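Local structure of acetyl-CoA acetyltransferase (Bacillus anthracis, 3SS6) at residues E53-H58 with M95-S100; N67-A72 with G84-R89. The protein probably catalyses the reversible condensation of two acetyl-CoA molecules to acetoacetyl-CoA and free CoA. All coordinates share one frame; numbering follows the deposited sequence.

How the contacts relate
After strand 7-19 and helix 29-43 the chain enters strand 53-57, crosses through helix 68-75 to the neighbouring parallel strand 83-88, and continues into helix 93-107. Contact 2 closes the short loop between N67-A72 and G84-R89; contact 1 closes the longer one between E53-H58 and M95-S100, so contact 2 is nested inside it. Helix 68-75 and helix 93-107 pack on different faces of the sheet, as I55 and L56 point to different sides. The contact centres lie about 8 Å apart, joined by the backbone hydrogen bond from I87 N to L56 O and by that between R89 NH2 and Q96 OE1. Both reach the same potassium ion at the interface with a second subunit.

Contact 1: residues E53-H58 with M95-S100; sequences EVILGH and MQAIMS. With K (potassium ion), chain F.
E53 does not touch helix 95-100, but its carboxylate is held on several sides, by T83, by Q104 and by R89 of the second subunit. At I55 the side chain points at the helix, with CG1 anti to the carbonyl carbon (chi1 -50°) and CD1 extended beyond it. This leaves two branches facing the helix at different heights: CG2 lies 4.0 Å from A97 CB, while CD1 reaches along the strand to 4.0 Å from S100 C. The next side chain, L56, turns to the other face of the sheet, toward A33 of helix 29-43. Helices thus lie on both faces of this strand, as in the layered thiolase fold, and helix 93-107 lies between strand 53-57 and strand 385-393, the latter in the C-terminal thiolase domain and met by M95, I98 and M99. Strand and helix run nearly antiparallel, at 153°, with their axes 6.7 Å apart. G57 brings the backbones closest, its CA 5.4 Å from A97 CA. The A97 methyl fits against the strand backbone here, CB lying 3.5 Å from I55 O and 3.7 Å from G57 N. No hydrogen bond crosses between the two segments, so van der Waals contact of the A97 methyl and I55 carries it. One turn along the helix, S100 OG, anti to its carbonyl carbon, binds potassium at 2.9 Å. Q96 NE2 donates to that same oxygen in the plane of its amide, almost straight at 169°, while Q96 OE1 accepts from R89. Y85, together with S100 and Y85 of the second subunit, completes the potassium site.

Contact 2: residues N67-A72 with G84-R89; sequences NTARTA and GYTIQR. With K (potassium ion), chain F.
T86 points its CB at the start of helix 68-72, 4.0 Å from N67 OD1, and its two branches part there. CG2, anti to the backbone N, lies 3.8 Å from T68 OG1, a hydroxyl whose hydrogen-bond partner is H58. OG1, anti to the carbonyl carbon (chi1 -53°), is the tip that enters the helix end, and it is used twice. It donates to N67 OD1 at 2.9 Å, in the carbonyl plane of the amide, and accepts from A69 N in a nearly straight bond of 171°. N67, with CG anti to its backbone N, swings its amide across toward the strand. Its OD1 also takes a weak bond from R70 N, capping the helix, while ND2 donates to G84 O at 3.1 Å from above that carbonyl's plane. Oxygen and nitrogen of one amide thus each grip the strand, which should fix the orientation of the group. Between these bonds the A69 methyl presses on the backbone, CB being 3.1 Å from Y85 O. At G84 the two segments come closest, with its CA 4.3 Å from R70 CA. On the other face of the strand Y85 turns away from the helix, and its OH binds potassium at 3.1 Å, the ion lying at the ring edge and in its plane. T86 and Q88 also pair with a strand of the second subunit, continuing the sheet across the interface. N67, N-cap of the helix, and T86 together join the helix of a beta-alpha-beta crossover to its second strand.

Contact 1: residues E53-H58 with M95-S100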
# COMPACT_ATOMS: atom_id res chain seq x y z
N GLU A 53 1.98 35.85 -13.99
CA GLU A 53 1.39 34.74 -13.24
C GLU A 53 1.09 33.60 -14.20
O GLU A 53 0.74 33.84 -15.36
CB GLU A 53 0.07 35.20 -12.62
CG GLU A 53 -0.56 34.26 -11.62
CD GLU A 53 -0.16 34.60 -10.20
OE1 GLU A 53 -0.82 35.46 -9.58
OE2 GLU A 53 0.82 34.00 -9.72
N VAL A 54 1.24 32.37 -13.72
CA VAL A 54 0.74 31.18 -14.42
C VAL A 54 -0.38 30.63 -13.56
O VAL A 54 -0.20 30.42 -12.37
CB VAL A 54 1.83 30.11 -14.57
CG1 VAL A 54 1.25 28.80 -15.11
CG2 VAL A 54 2.97 30.63 -15.48
N ILE A 55 -1.56 30.42 -14.15
CA ILE A 55 -2.68 29.87 -13.39
C ILE A 55 -3.17 28.62 -14.09
O ILE A 55 -3.53 28.67 -15.27
CB ILE A 55 -3.85 30.88 -13.30
CG1 ILE A 55 -3.33 32.23 -12.83
CG2 ILE A 55 -4.94 30.35 -12.34
CD1 ILE A 55 -4.44 33.29 -12.71
N LEU A 56 -3.15 27.48 -13.40
CA LEU A 56 -3.58 26.22 -14.00
C LEU A 56 -4.73 25.58 -13.24
O LEU A 56 -4.71 25.49 -12.01
CB LEU A 56 -2.42 25.21 -14.03
CG LEU A 56 -1.23 25.52 -14.94
CD1 LEU A 56 -0.25 24.36 -14.88
CD2 LEU A 56 -1.72 25.73 -16.36
N GLY A 57 -5.67 25.02 -13.99
CA GLY A 57 -6.76 24.27 -13.41
C GLY A 57 -6.24 22.83 -13.36
O GLY A 57 -5.65 22.36 -14.32
N HIS A 58 -6.41 22.16 -12.23
CA HIS A 58 -5.92 20.79 -12.08
C HIS A 58 -6.79 20.00 -11.09
O HIS A 58 -6.83 20.34 -9.92
CB HIS A 58 -4.47 20.84 -11.62
CG HIS A 58 -3.75 19.53 -11.68
ND1 HIS A 58 -2.55 19.32 -11.05
CD2 HIS A 58 -4.07 18.37 -12.30
CE1 HIS A 58 -2.15 18.08 -11.27
NE2 HIS A 58 -3.06 17.48 -12.02
N MET A 95 -11.16 26.16 -17.27
CA MET A 95 -11.88 27.36 -17.68
C MET A 95 -11.82 28.40 -16.55
O MET A 95 -11.63 29.59 -16.81
CB MET A 95 -13.32 27.03 -18.07
CG MET A 95 -14.13 28.23 -18.54
SD MET A 95 -15.73 27.77 -19.23
CE MET A 95 -15.21 27.11 -20.82
N GLN A 96 -11.96 27.96 -15.30
CA GLN A 96 -11.84 28.90 -14.19
C GLN A 96 -10.45 29.56 -14.18
O GLN A 96 -10.31 30.74 -13.84
CB GLN A 96 -12.10 28.20 -12.84
CG GLN A 96 -11.95 29.14 -11.65
CD GLN A 96 -13.00 30.24 -11.67
OE1 GLN A 96 -14.19 29.97 -11.82
NE2 GLN A 96 -12.57 31.49 -11.54
N ALA A 97 -9.42 28.80 -14.55
CA ALA A 97 -8.07 29.37 -14.60
C ALA A 97 -8.04 30.55 -15.57
O ALA A 97 -7.44 31.59 -15.28
CB ALA A 97 -7.03 28.31 -15.00
N ILE A 98 -8.68 30.39 -16.71
CA ILE A 98 -8.74 31.48 -17.69
C ILE A 98 -9.54 32.66 -17.13
O ILE A 98 -9.17 33.81 -17.34
CB ILE A 98 -9.36 30.98 -19.00
CG1 ILE A 98 -8.41 29.98 -19.66
CG2 ILE A 98 -9.68 32.17 -19.93
CD1 ILE A 98 -9.06 29.12 -20.74
N MET A 99 -10.64 32.37 -16.44
CA MET A 99 -11.46 33.43 -15.84
C MET A 99 -10.70 34.20 -14.76
O MET A 99 -10.79 35.43 -14.68
CB MET A 99 -12.77 32.85 -15.29
CG MET A 99 -13.65 32.30 -16.40
SD MET A 99 -14.77 31.00 -15.84
CE MET A 99 -15.62 31.84 -14.50
N SER A 100 -9.96 33.46 -13.94
CA SER A 100 -9.17 34.07 -12.88
C SER A 100 -8.05 34.93 -13.47
O SER A 100 -7.75 36.01 -12.94
CB SER A 100 -8.62 32.99 -11.95
OG SER A 100 -9.68 32.42 -11.18
K K F . -8.87 33.36 -8.51

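Contact 2: residues N67-A72 with G84-R89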
# COMPACT_ATOMS: atom_id res chain seq x y z
N ASN A 67 1.50 22.75 -5.91
CA ASN A 67 1.23 23.96 -6.65
C ASN A 67 1.69 23.68 -8.08
O ASN A 67 2.72 24.07 -8.49
CB ASN A 67 1.91 25.19 -6.11
CG ASN A 67 1.42 26.45 -6.81
OD1 ASN A 67 0.78 26.35 -7.78
ND2 ASN A 67 1.75 27.59 -6.27
N THR A 68 0.87 22.97 -8.82
CA THR A 68 1.24 22.59 -10.14
C THR A 68 1.68 23.73 -11.03
O THR A 68 2.59 23.60 -11.77
CB THR A 68 0.04 21.93 -10.87
OG1 THR A 68 -0.63 21.05 -10.01
CG2 THR A 68 0.47 21.21 -12.16
N ALA A 69 0.99 24.84 -10.90
CA ALA A 69 1.28 26.02 -11.73
C ALA A 69 2.68 26.60 -11.49
O ALA A 69 3.44 26.83 -12.43
CB ALA A 69 0.21 27.09 -11.49
N ARG A 70 3.01 26.83 -10.22
CA ARG A 70 4.32 27.39 -9.89
C ARG A 70 5.40 26.39 -10.26
O ARG A 70 6.45 26.76 -10.79
CB ARG A 70 4.41 27.74 -8.40
CG ARG A 70 5.82 28.04 -7.91
CD ARG A 70 6.45 29.26 -8.59
NE ARG A 70 7.65 29.66 -7.84
CZ ARG A 70 8.39 30.73 -8.11
NH1 ARG A 70 8.06 31.54 -9.10
NH2 ARG A 70 9.46 31.00 -7.36
N THR A 71 5.15 25.12 -9.96
CA THR A 71 6.14 24.09 -10.24
C THR A 71 6.38 24.00 -11.75
O THR A 71 7.52 23.91 -12.19
CB THR A 71 5.74 22.74 -9.65
OG1 THR A 71 5.58 22.87 -8.22
CG2 THR A 71 6.82 21.70 -9.92
N ALA A 72 5.32 24.04 -12.55
CA ALA A 72 5.49 23.94 -14.00
C ALA A 72 6.18 25.19 -14.56
O ALA A 72 6.98 25.10 -15.50
CB ALA A 72 4.14 23.72 -14.68
N GLY A 84 2.77 31.51 -9.58
CA GLY A 84 1.66 30.75 -10.12
C GLY A 84 0.79 30.22 -9.00
O GLY A 84 1.21 30.17 -7.84
N TYR A 85 -0.43 29.83 -9.35
CA TYR A 85 -1.31 29.13 -8.42
C TYR A 85 -2.25 28.23 -9.18
O TYR A 85 -2.41 28.37 -10.39
CB TYR A 85 -2.07 30.07 -7.47
CG TYR A 85 -3.10 31.03 -8.04
CD1 TYR A 85 -4.46 30.80 -7.88
CD2 TYR A 85 -2.71 32.21 -8.66
CE1 TYR A 85 -5.41 31.71 -8.34
CE2 TYR A 85 -3.65 33.12 -9.14
CZ TYR A 85 -5.00 32.86 -8.97
OH TYR A 85 -5.93 33.77 -9.42
N THR A 86 -2.82 27.28 -8.45
CA THR A 86 -3.51 26.17 -9.07
C THR A 86 -4.95 26.13 -8.58
O THR A 86 -5.23 26.39 -7.40
CB THR A 86 -2.74 24.85 -8.77
OG1 THR A 86 -1.37 25.01 -9.15
CG2 THR A 86 -3.32 23.70 -9.55
N ILE A 87 -5.87 25.83 -9.50
CA ILE A 87 -7.29 25.94 -9.22
C ILE A 87 -8.02 24.60 -9.37
O ILE A 87 -7.77 23.84 -10.31
CB ILE A 87 -7.95 26.99 -10.15
CG1 ILE A 87 -7.51 28.39 -9.70
CG2 ILE A 87 -9.48 26.86 -10.14
CD1 ILE A 87 -8.06 29.51 -10.57
N GLN A 88 -8.93 24.34 -8.43
CA GLN A 88 -9.75 23.14 -8.49
C GLN A 88 -11.22 23.55 -8.47
O GLN A 88 -11.73 24.03 -7.47
CB GLN A 88 -9.48 22.22 -7.29
CG GLN A 88 -9.40 20.70 -7.61
CD GLN A 88 -10.74 20.07 -7.93
OE1 GLN A 88 -11.75 20.74 -8.02
NE2 GLN A 88 -10.75 18.75 -8.10
N ARG A 89 -11.89 23.38 -9.61
CA ARG A 89 -13.33 23.62 -9.73
C ARG A 89 -13.83 22.46 -10.59
O ARG A 89 -14.57 22.62 -11.52
CB ARG A 89 -13.75 24.99 -10.31
CG ARG A 89 -15.16 25.36 -9.81
CD ARG A 89 -15.90 26.34 -10.72
NE ARG A 89 -15.62 27.77 -10.56
CZ ARG A 89 -16.15 28.57 -9.64
NH1 ARG A 89 -16.96 28.08 -8.71
NH2 ARG A 89 -15.85 29.86 -9.62
K K F . -8.87 33.36 -8.51